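Local coordinates for protein glutamate tRNA ligase (Elizabethkingia meningoseptica, PDB 6BRL) that probably attaches glutamate to its cognate tRNA in an ATP-dependent reaction, and is held here in complex with the free amino acid, at residues 16-21 with 46-51; 33-38 with 225-230; 209-214 with 237-242. All coordinates share one frame; numbering follows the deposited sequence.

Contact 1: 16-21 with 46-51; sequences FAPSPT and FILRIE. With GLU (glutamic acid), chain B.
F16, E51 and A17 bury the most surface in this contact. F16 is a parallel beta bridge partner of L48: F16 N gives a hydrogen bond to I47 O (2.9 Å), and F16 O receives one from R49 N (3.0 Å). With CG anti to the backbone N (chi1 -176°), the F16 side chain leads off toward helix 26-41, where it is met by T31, A32 and D35. It still runs alongside L48, with F16 CD2 to L48 CD1 at 4.0 Å. P18 CD lies over one face of the F16 ring, near the rim. Beyond the bridge the two chains stay together through a hydrogen bond from E51 N to P18 O (3.1 Å).

The side chain of E51, bent at chi2, then closes over A17, with E51 OE2 3.4 Å from A17 CB. R49 grips that oxygen side-on with two nitrogens, NE and NH2, both from within the guanidinium plane; R49 NE to E51 OE2 is 2.8 Å. This double grip probably fixes the carboxylate, and a salt bridge from R49 NH2 to D218 helps hold the guanidinium in place. The other oxygen is turned to the ligand: E51 OE1 accepts from the amino N of the bound glutamate at 3.0 Å. The side chain of N214 lies close to OE1 as well, its amide orientation uncertain. A17 O takes the same ligand N at 2.9 Å. The result is the amino-acid pocket of a class I synthetase catalytic domain: the loop after strand 13-16, leading into the HIGH-type signature, supplies A17, P18 and S19, and the end of strand 45-48 leads to E51.

Contact 2: 33-38 with 225-230; sequences LYDYLF and HVIRGE. With GLU (glutamic acid), chain B.
The torsions of F38 and H225 bring their rings together. F38 has CG anti to its own N (chi1 -174°), which carries the ring off helix 33-38 toward the strand, and H225 has CG beside its backbone N (chi1 -63°), which turns the imidazole face to the F38 edge. The pair is T-shaped: the F38 edge points at the H225 face, with centroids 4.7 Å apart and planes at 59°. F38 CE2 sits over the centre of the imidazole, 3.4 Å from H225 CG.

Two residues further along the strand, I227 also faces the helix. I227 CD1 reaches F38 CB at 4.2 Å, and I227 CB is passed by D35 OD1 at 3.5 Å, the two side chains sliding by in opposite directions. Between D35 and the strand backbone lie two waters. One is within hydrogen-bonding distance of D35 OD2 (2.6 Å) and I227 O and can bridge them; the second can bridge D35 OD1 and H225 O, and accepts from I227 N at 3.1 Å. Each carboxylate oxygen can thus be linked to strand backbone through a water, which probably limits rotation of the group.

R228 leaves the opposite side of the strand. Its chain is extended from CG to NE, placing R228 NH1 3.1 Å from OE1 of the bound glutamate, to which it donates a hydrogen bond; that oxygen lies at the edge of the guanidinium near its plane.

The helix and strand axes approach to 8.9 Å and run roughly antiparallel, at 157°. The strand pairs in parallel with 252-256, and D35 and F38 also touch strand 13-16: a helix laid over parallel strands, as in the Rossmann-type catalytic fold of the HUP superfamily.

Contact 3: 209-214 with 237-242; sequences TYHFAN and ALHVLL. With GLU (glutamic acid), chain B.
The H211 ring is sandwiched between two side chains. L238 CD2 lies over one face as a CH-pi contact, 4.1 Å from the centroid of the H211 ring, while Y210 CD2 covers the opposite face toward the rim. H239 comes to the edge: H211 ND1 and H239 NE2 are 2.8 Å apart in an almost straight hydrogen bond (171°), their rings meeting rim to rim with planes at 54°. Y210 CE2 approaches the H239 edge too, 3.8 Å from H239 CE1, completing an aromatic cluster of three rings.

Leucines fill in the packing of the two helices. L242 CD1 rests 3.9 Å from H211 O, and L242 CD2 meets F212 CD1 at 4.3 Å. The short axes stand 10.1 Å apart, 45° from parallel.

The hydroxyl end of Y210 extends to the ligand, where Y210 OH donates to glutamate OE1 at 2.6 Å; W232 stacks on the tyrosine ring. H239 ND1, in turn, is hydrogen-bonded to R228 NH2. The histidine pair is thus probably second shell, H211 holding H239 and H239 bracing R228. Y210 OH and R228 NH1 both bond the same OE1, consistent with recognition of the glutamate side-chain carboxylate.

Overall arrangement
From the N terminus, contact 1 closes a short loop: strand 13-16, helix 26-41 and strand 45-48 form a beta-alpha-beta crossover with its two strands parallel. Contact 2 opens on that helix, inside the loop of contact 1, and ends far beyond it at 225-230, so the two cross. Contact 3 begins after contact 1 has closed, in series with it, but opens at 209-214 before strand 225-229 and ends at 237-242 after it, crossing contact 2. The centres of contacts 1 and 2 lie about 12 Å apart. Together the three join the early strands, a covering helix, strand 225-229 and the two later helices around one bound glutamate.

Contact 1: 16-21 with 46-51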
loop_
_atom_site.group_PDB
_atom_site.type_symbol
_atom_site.label_atom_id
_atom_site.label_comp_id
_atom_site.label_asym_id
_atom_site.label_seq_id
_atom_site.Cartn_x
_atom_site.Cartn_y
_atom_site.Cartn_z
ATOM N N PHE A 16 0.475 -13.165 7.899
ATOM C CA PHE A 16 1.290 -12.279 7.083
ATOM C C PHE A 16 2.723 -12.431 7.586
ATOM O O PHE A 16 2.972 -12.272 8.781
ATOM C CB PHE A 16 0.775 -10.838 7.215
ATOM C CG PHE A 16 1.490 -9.832 6.332
ATOM C CD1 PHE A 16 1.682 -10.086 4.984
ATOM C CD2 PHE A 16 1.917 -8.629 6.840
ATOM C CE1 PHE A 16 2.311 -9.167 4.148
ATOM C CE2 PHE A 16 2.571 -7.682 6.010
ATOM C CZ PHE A 16 2.771 -7.954 4.669
ATOM N N ALA A 17 3.638 -12.850 6.714
ATOM C CA ALA A 17 4.991 -13.249 7.107
ATOM C C ALA A 17 6.046 -12.452 6.338
ATOM O O ALA A 17 6.885 -13.026 5.649
ATOM C CB ALA A 17 5.183 -14.745 6.872
ATOM N N PRO A 18 6.023 -11.128 6.406
ATOM C CA PRO A 18 7.039 -10.368 5.675
ATOM C C PRO A 18 8.397 -10.479 6.358
ATOM O O PRO A 18 8.501 -10.565 7.592
ATOM C CB PRO A 18 6.522 -8.927 5.742
ATOM C CG PRO A 18 5.995 -8.842 7.171
ATOM C CD PRO A 18 5.290 -10.273 7.354
ATOM N N SER A 19 9.448 -10.470 5.521
ATOM C CA SER A 19 10.816 -10.285 5.998
ATOM C C SER A 19 11.105 -8.803 6.210
ATOM O O SER A 19 10.596 -7.956 5.473
ATOM C CB SER A 19 11.821 -10.839 4.996
ATOM O OG SER A 19 11.740 -10.133 3.771
ATOM N N PRO A 20 11.935 -8.457 7.222
ATOM C CA PRO A 20 12.171 -7.020 7.504
ATOM C C PRO A 20 13.143 -6.395 6.513
ATOM O O PRO A 20 14.279 -6.048 6.818
ATOM C CB PRO A 20 12.718 -7.055 8.937
ATOM C CG PRO A 20 13.505 -8.396 8.992
ATOM C CD PRO A 20 12.613 -9.339 8.201
ATOM N N THR A 21 12.727 -6.265 5.260
ATOM C CA THR A 21 13.659 -5.804 4.233
ATOM C C THR A 21 13.214 -4.491 3.591
ATOM O O THR A 21 13.468 -4.238 2.409
ATOM C CB THR A 21 13.860 -6.882 3.172
ATOM O OG1 THR A 21 12.608 -7.145 2.539
ATOM C CG2 THR A 21 14.381 -8.145 3.816
ATOM N N PHE A 46 -5.499 -13.893 12.679
ATOM C CA PHE A 46 -4.652 -13.162 11.748
ATOM C C PHE A 46 -3.323 -12.966 12.469
ATOM O O PHE A 46 -3.238 -12.203 13.433
ATOM C CB PHE A 46 -5.301 -11.813 11.354
ATOM C CG PHE A 46 -4.386 -10.897 10.532
ATOM C CD1 PHE A 46 -3.629 -11.408 9.493
ATOM C CD2 PHE A 46 -4.288 -9.534 10.809
ATOM C CE1 PHE A 46 -2.785 -10.587 8.750
ATOM C CE2 PHE A 46 -3.452 -8.697 10.065
ATOM C CZ PHE A 46 -2.697 -9.226 9.030
ATOM N N ILE A 47 -2.289 -13.654 12.024
ATOM C CA ILE A 47 -1.014 -13.699 12.730
ATOM C C ILE A 47 -0.012 -12.865 11.946
ATOM O O ILE A 47 -0.027 -12.898 10.711
ATOM C CB ILE A 47 -0.519 -15.156 12.870
ATOM C CG1 ILE A 47 -1.352 -15.921 13.890
ATOM C CG2 ILE A 47 0.972 -15.179 13.233
ATOM C CD1 ILE A 47 -2.605 -16.562 13.347
ATOM N N LEU A 48 0.861 -12.117 12.653
ATOM C CA LEU A 48 2.024 -11.489 12.020
ATOM C C LEU A 48 3.273 -12.245 12.489
ATOM O O LEU A 48 3.526 -12.312 13.699
ATOM C CB LEU A 48 2.134 -10.007 12.404
ATOM C CG LEU A 48 3.467 -9.377 11.963
ATOM C CD1 LEU A 48 3.524 -9.360 10.431
ATOM C CD2 LEU A 48 3.611 -7.953 12.477
ATOM N N ARG A 49 4.040 -12.816 11.548
ATOM C CA ARG A 49 5.309 -13.471 11.859
ATOM C C ARG A 49 6.428 -12.721 11.144
ATOM O O ARG A 49 6.351 -12.486 9.928
ATOM C CB ARG A 49 5.300 -14.963 11.433
ATOM C CG ARG A 49 6.634 -15.727 11.817
ATOM C CD ARG A 49 6.544 -17.252 11.536
ATOM N NE ARG A 49 6.473 -17.572 10.104
ATOM C CZ ARG A 49 5.570 -18.395 9.558
ATOM N NH1 ARG A 49 4.661 -19.020 10.314
ATOM N NH2 ARG A 49 5.599 -18.640 8.256
ATOM N N ILE A 50 7.441 -12.304 11.887
ATOM C CA ILE A 50 8.537 -11.530 11.293
ATOM C C ILE A 50 9.624 -12.504 10.847
ATOM O O ILE A 50 10.200 -13.219 11.676
ATOM C CB ILE A 50 9.094 -10.493 12.280
ATOM C CG1 ILE A 50 8.066 -9.404 12.534
ATOM C CG2 ILE A 50 10.348 -9.809 11.697
ATOM C CD1 ILE A 50 7.801 -8.531 11.304
ATOM N N GLU A 51 9.945 -12.494 9.543
ATOM C CA GLU A 51 10.760 -13.558 8.925
ATOM C C GLU A 51 12.185 -13.040 8.758
ATOM O O GLU A 51 12.630 -12.634 7.684
ATOM C CB GLU A 51 10.124 -14.032 7.627
ATOM C CG GLU A 51 8.822 -14.770 8.008
ATOM C CD GLU A 51 8.550 -16.056 7.246
ATOM O OE1 GLU A 51 9.139 -16.299 6.185
ATOM O OE2 GLU A 51 7.686 -16.828 7.684
HETATM N N GLU B . 9.164 -14.104 4.207
HETATM C CA GLU B . 8.370 -14.373 2.999
HETATM C C GLU B . 8.101 -13.084 2.181
HETATM O O GLU B . 7.565 -13.110 1.051
HETATM C CB GLU B . 7.049 -15.053 3.380
HETATM C CG GLU B . 6.384 -15.816 2.250
HETATM C CD GLU B . 5.236 -16.675 2.752
HETATM O OE1 GLU B . 5.426 -17.934 2.834
HETATM O OE2 GLU B . 4.173 -16.072 3.081
HETATM O OXT GLU B . 8.440 -11.975 2.640
#

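Contact 2: 33-38 with 225-230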
loop_
_atom_site.group_PDB
_atom_site.type_symbol
_atom_site.label_atom_id
_atom_site.label_comp_id
_atom_site.label_asym_id
_atom_site.label_seq_id
_atom_site.Cartn_x
_atom_site.Cartn_y
_atom_site.Cartn_z
ATOM N N LEU A 33 -4.037 -7.636 3.659
ATOM C CA LEU A 33 -5.479 -7.409 3.623
ATOM C C LEU A 33 -6.231 -8.706 3.327
ATOM O O LEU A 33 -7.202 -9.046 4.009
ATOM C CB LEU A 33 -5.808 -6.338 2.578
ATOM C CG LEU A 33 -7.322 -6.084 2.386
ATOM C CD1 LEU A 33 -7.981 -5.584 3.688
ATOM C CD2 LEU A 33 -7.544 -5.087 1.223
ATOM N N TYR A 34 -5.804 -9.455 2.309
ATOM C CA TYR A 34 -6.590 -10.647 2.022
ATOM C C TYR A 34 -6.419 -11.666 3.141
ATOM O O TYR A 34 -7.356 -12.404 3.424
ATOM C CB TYR A 34 -6.216 -11.268 0.667
ATOM C CG TYR A 34 -6.627 -10.444 -0.569
ATOM C CD1 TYR A 34 -7.462 -9.326 -0.458
ATOM C CD2 TYR A 34 -6.180 -10.800 -1.831
ATOM C CE1 TYR A 34 -7.830 -8.591 -1.595
ATOM C CE2 TYR A 34 -6.533 -10.067 -2.976
ATOM C CZ TYR A 34 -7.363 -8.975 -2.847
ATOM O OH TYR A 34 -7.699 -8.263 -3.976
ATOM N N ASP A 35 -5.245 -11.712 3.805
ATOM C CA ASP A 35 -5.103 -12.526 5.018
ATOM C C ASP A 35 -6.165 -12.130 6.030
ATOM O O ASP A 35 -6.949 -12.959 6.502
ATOM C CB ASP A 35 -3.721 -12.322 5.679
ATOM C CG ASP A 35 -2.614 -13.106 5.014
ATOM O OD1 ASP A 35 -2.867 -14.263 4.610
ATOM O OD2 ASP A 35 -1.471 -12.580 4.937
ATOM N N TYR A 36 -6.180 -10.846 6.375
ATOM C CA TYR A 36 -7.091 -10.326 7.388
ATOM C C TYR A 36 -8.556 -10.618 7.038
ATOM O O TYR A 36 -9.314 -11.124 7.875
ATOM C CB TYR A 36 -6.850 -8.831 7.527
ATOM C CG TYR A 36 -7.722 -8.137 8.535
ATOM C CD1 TYR A 36 -7.450 -8.248 9.891
ATOM C CD2 TYR A 36 -8.799 -7.343 8.132
ATOM C CE1 TYR A 36 -8.238 -7.601 10.821
ATOM C CE2 TYR A 36 -9.592 -6.684 9.063
ATOM C CZ TYR A 36 -9.300 -6.830 10.407
ATOM O OH TYR A 36 -10.052 -6.202 11.369
ATOM N N LEU A 37 -8.968 -10.307 5.799
ATOM C CA LEU A 37 -10.362 -10.537 5.377
ATOM C C LEU A 37 -10.744 -12.009 5.451
ATOM O O LEU A 37 -11.834 -12.368 5.925
ATOM C CB LEU A 37 -10.567 -10.036 3.945
ATOM C CG LEU A 37 -10.422 -8.504 3.722
ATOM C CD1 LEU A 37 -10.795 -8.128 2.303
ATOM C CD2 LEU A 37 -11.348 -7.800 4.640
ATOM N N PHE A 38 -9.890 -12.878 4.913
ATOM C CA PHE A 38 -10.194 -14.298 4.952
ATOM C C PHE A 38 -10.356 -14.777 6.389
ATOM O O PHE A 38 -11.278 -15.547 6.704
ATOM C CB PHE A 38 -9.090 -15.096 4.266
ATOM C CG PHE A 38 -9.423 -16.576 4.140
ATOM C CD1 PHE A 38 -10.414 -16.998 3.263
ATOM C CD2 PHE A 38 -8.770 -17.523 4.907
ATOM C CE1 PHE A 38 -10.721 -18.364 3.108
ATOM C CE2 PHE A 38 -9.093 -18.892 4.785
ATOM C CZ PHE A 38 -10.059 -19.309 3.888
ATOM N N HIS A 225 -4.263 -21.782 6.113
ATOM C CA HIS A 225 -4.255 -21.251 4.755
ATOM C C HIS A 225 -3.077 -20.294 4.591
ATOM O O HIS A 225 -2.967 -19.308 5.333
ATOM C CB HIS A 225 -5.582 -20.528 4.448
ATOM C CG HIS A 225 -6.788 -21.427 4.477
ATOM N ND1 HIS A 225 -7.343 -21.890 5.650
ATOM C CD2 HIS A 225 -7.557 -21.928 3.477
ATOM C CE1 HIS A 225 -8.397 -22.644 5.376
ATOM N NE2 HIS A 225 -8.538 -22.698 4.063
ATOM N N VAL A 226 -2.219 -20.576 3.614
ATOM C CA VAL A 226 -1.054 -19.760 3.296
ATOM C C VAL A 226 -1.426 -18.944 2.067
ATOM O O VAL A 226 -1.650 -19.501 0.985
ATOM C CB VAL A 226 0.187 -20.619 3.028
ATOM C CG1 VAL A 226 1.363 -19.769 2.522
ATOM C CG2 VAL A 226 0.587 -21.450 4.309
ATOM N N ILE A 227 -1.507 -17.630 2.227
ATOM C CA ILE A 227 -1.828 -16.714 1.123
ATOM C C ILE A 227 -0.589 -15.863 0.872
ATOM O O ILE A 227 -0.147 -15.132 1.765
ATOM C CB ILE A 227 -3.046 -15.840 1.463
ATOM C CG1 ILE A 227 -4.264 -16.703 1.797
ATOM C CG2 ILE A 227 -3.342 -14.765 0.342
ATOM C CD1 ILE A 227 -5.366 -15.917 2.512
ATOM N N ARG A 228 -0.017 -15.955 -0.324
ATOM C CA ARG A 228 1.207 -15.218 -0.618
ATOM C C ARG A 228 1.274 -14.937 -2.111
ATOM O O ARG A 228 0.424 -15.396 -2.888
ATOM C CB ARG A 228 2.441 -15.994 -0.144
ATOM C CG ARG A 228 2.541 -17.331 -0.803
ATOM C CD ARG A 228 3.570 -18.188 -0.055
ATOM N NE ARG A 228 3.808 -19.445 -0.764
ATOM C CZ ARG A 228 4.421 -20.492 -0.208
ATOM N NH1 ARG A 228 4.830 -20.411 1.064
ATOM N NH2 ARG A 228 4.629 -21.605 -0.913
ATOM N N GLY A 229 2.295 -14.169 -2.515
ATOM C CA GLY A 229 2.450 -13.815 -3.920
ATOM C C GLY A 229 2.954 -14.974 -4.779
ATOM O O GLY A 229 3.646 -15.911 -4.329
ATOM N N GLU A 230 2.663 -14.860 -6.072
ATOM C CA GLU A 230 3.065 -15.880 -7.041
ATOM C C GLU A 230 4.573 -16.029 -7.184
ATOM O O GLU A 230 5.021 -17.009 -7.778
ATOM C CB GLU A 230 2.475 -15.571 -8.414
ATOM C CG GLU A 230 3.011 -14.283 -9.042
ATOM C CD GLU A 230 2.532 -14.081 -10.479
ATOM O OE1 GLU A 230 2.358 -15.073 -11.196
ATOM O OE2 GLU A 230 2.334 -12.930 -10.901
HETATM N N GLU B . 9.164 -14.104 4.207
HETATM C CA GLU B . 8.370 -14.373 2.999
HETATM C C GLU B . 8.101 -13.084 2.181
HETATM O O GLU B . 7.565 -13.110 1.051
HETATM C CB GLU B . 7.049 -15.053 3.380
HETATM C CG GLU B . 6.384 -15.816 2.250
HETATM C CD GLU B . 5.236 -16.675 2.752
HETATM O OE1 GLU B . 5.426 -17.934 2.834
HETATM O OE2 GLU B . 4.173 -16.072 3.081
HETATM O OXT GLU B . 8.440 -11.975 2.640
HETATM O O HOH W 1 0.499 -13.942 3.979
HETATM O O HOH W 2 -1.573 -16.751 5.212
#

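Contact 3: 209-214 with 237-242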
loop_
_atom_site.group_PDB
_atom_site.type_symbol
_atom_site.label_atom_id
_atom_site.label_comp_id
_atom_site.label_asym_id
_atom_site.label_seq_id
_atom_site.Cartn_x
_atom_site.Cartn_y
_atom_site.Cartn_z
ATOM N N THR A 209 17.018 -21.874 6.288
ATOM C CA THR A 209 16.611 -20.972 5.207
ATOM C C THR A 209 15.117 -20.717 5.287
ATOM O O THR A 209 14.376 -21.392 5.992
ATOM C CB THR A 209 16.944 -21.572 3.830
ATOM O OG1 THR A 209 16.222 -22.826 3.676
ATOM C CG2 THR A 209 18.456 -21.795 3.701
ATOM N N TYR A 210 14.666 -19.750 4.489
ATOM C CA TYR A 210 13.259 -19.426 4.444
ATOM C C TYR A 210 12.382 -20.673 4.264
ATOM O O TYR A 210 11.325 -20.800 4.899
ATOM C CB TYR A 210 13.031 -18.421 3.289
ATOM C CG TYR A 210 11.611 -18.472 2.828
ATOM C CD1 TYR A 210 10.611 -17.802 3.535
ATOM C CD2 TYR A 210 11.237 -19.233 1.711
ATOM C CE1 TYR A 210 9.268 -17.855 3.127
ATOM C CE2 TYR A 210 9.898 -19.294 1.293
ATOM C CZ TYR A 210 8.920 -18.605 2.011
ATOM O OH TYR A 210 7.605 -18.677 1.631
ATOM N N HIS A 211 12.782 -21.587 3.370
ATOM C CA HIS A 211 11.889 -22.703 3.023
ATOM C C HIS A 211 11.620 -23.592 4.230
ATOM O O HIS A 211 10.476 -23.977 4.498
ATOM C CB HIS A 211 12.496 -23.530 1.887
ATOM C CG HIS A 211 12.751 -22.739 0.648
ATOM N ND1 HIS A 211 11.726 -22.286 -0.159
ATOM C CD2 HIS A 211 13.902 -22.281 0.093
ATOM C CE1 HIS A 211 12.237 -21.590 -1.165
ATOM N NE2 HIS A 211 13.555 -21.582 -1.045
ATOM N N PHE A 212 12.671 -23.918 4.981
ATOM C CA PHE A 212 12.510 -24.828 6.100
ATOM C C PHE A 212 11.838 -24.112 7.269
ATOM O O PHE A 212 10.912 -24.642 7.888
ATOM C CB PHE A 212 13.903 -25.381 6.482
ATOM C CG PHE A 212 13.892 -26.651 7.360
ATOM C CD1 PHE A 212 12.888 -27.621 7.255
ATOM C CD2 PHE A 212 14.928 -26.865 8.264
ATOM C CE1 PHE A 212 12.900 -28.783 8.094
ATOM C CE2 PHE A 212 14.958 -28.020 9.089
ATOM C CZ PHE A 212 13.948 -28.986 8.983
ATOM N N ALA A 213 12.288 -22.889 7.585
ATOM C CA ALA A 213 11.657 -22.160 8.685
ATOM C C ALA A 213 10.157 -21.987 8.444
ATOM O O ALA A 213 9.348 -22.063 9.378
ATOM C CB ALA A 213 12.347 -20.798 8.876
ATOM N N ASN A 214 9.756 -21.790 7.189
ATOM C CA ASN A 214 8.355 -21.492 7.007
ATOM C C ASN A 214 7.450 -22.720 7.171
ATOM O O ASN A 214 6.388 -22.586 7.796
ATOM C CB ASN A 214 8.202 -20.790 5.681
ATOM C CG ASN A 214 8.530 -19.304 5.808
ATOM O OD1 ASN A 214 7.733 -18.505 5.347
ATOM N ND2 ASN A 214 9.663 -18.929 6.495
ATOM N N ALA A 237 6.116 -26.995 -4.667
ATOM C CA ALA A 237 6.445 -28.422 -4.676
ATOM C C ALA A 237 7.426 -28.785 -3.558
ATOM O O ALA A 237 7.223 -29.756 -2.808
ATOM C CB ALA A 237 7.026 -28.811 -6.041
ATOM N N LEU A 238 8.494 -27.996 -3.420
ATOM C CA LEU A 238 9.459 -28.249 -2.339
ATOM C C LEU A 238 8.777 -28.168 -0.982
ATOM O O LEU A 238 8.982 -29.024 -0.127
ATOM C CB LEU A 238 10.634 -27.257 -2.432
ATOM C CG LEU A 238 11.546 -27.233 -1.193
ATOM C CD1 LEU A 238 12.316 -28.525 -1.021
ATOM C CD2 LEU A 238 12.504 -26.057 -1.314
ATOM N N HIS A 239 7.942 -27.147 -0.766
ATOM C CA HIS A 239 7.304 -27.020 0.540
ATOM C C HIS A 239 6.390 -28.202 0.844
ATOM O O HIS A 239 6.392 -28.716 1.963
ATOM C CB HIS A 239 6.521 -25.712 0.637
ATOM C CG HIS A 239 7.396 -24.497 0.565
ATOM N ND1 HIS A 239 6.903 -23.218 0.527
ATOM C CD2 HIS A 239 8.747 -24.381 0.484
ATOM C CE1 HIS A 239 7.907 -22.360 0.400
ATOM N NE2 HIS A 239 9.035 -23.042 0.380
ATOM N N VAL A 240 5.589 -28.630 -0.133
ATOM C CA VAL A 240 4.754 -29.830 0.048
ATOM C C VAL A 240 5.622 -31.045 0.378
ATOM O O VAL A 240 5.287 -31.844 1.255
ATOM C CB VAL A 240 3.901 -30.060 -1.215
ATOM C CG1 VAL A 240 3.251 -31.433 -1.230
ATOM C CG2 VAL A 240 2.836 -28.972 -1.277
ATOM N N LEU A 241 6.757 -31.178 -0.292
ATOM C CA LEU A 241 7.646 -32.304 -0.016
ATOM C C LEU A 241 8.317 -32.189 1.348
ATOM O O LEU A 241 8.628 -33.215 1.959
ATOM C CB LEU A 241 8.674 -32.420 -1.129
ATOM C CG LEU A 241 8.153 -33.011 -2.450
ATOM C CD1 LEU A 241 9.194 -32.853 -3.532
ATOM C CD2 LEU A 241 7.867 -34.492 -2.242
ATOM N N LEU A 242 8.548 -30.967 1.856
ATOM C CA LEU A 242 9.054 -30.838 3.239
ATOM C C LEU A 242 8.002 -31.262 4.264
ATOM O O LEU A 242 8.330 -31.922 5.260
ATOM C CB LEU A 242 9.517 -29.394 3.527
ATOM C CG LEU A 242 10.837 -28.997 2.856
ATOM C CD1 LEU A 242 11.021 -27.456 2.848
ATOM C CD2 LEU A 242 12.048 -29.748 3.571
HETATM N N GLU B . 9.164 -14.104 4.207
HETATM C CA GLU B . 8.370 -14.373 2.999
HETATM C C GLU B . 8.101 -13.084 2.181
HETATM O O GLU B . 7.565 -13.110 1.051
HETATM C CB GLU B . 7.049 -15.053 3.380
HETATM C CG GLU B . 6.384 -15.816 2.250
HETATM C CD GLU B . 5.236 -16.675 2.752
HETATM O OE1 GLU B . 5.426 -17.934 2.834
HETATM O OE2 GLU B . 4.173 -16.072 3.081
HETATM O OXT GLU B . 8.440 -11.975 2.640
#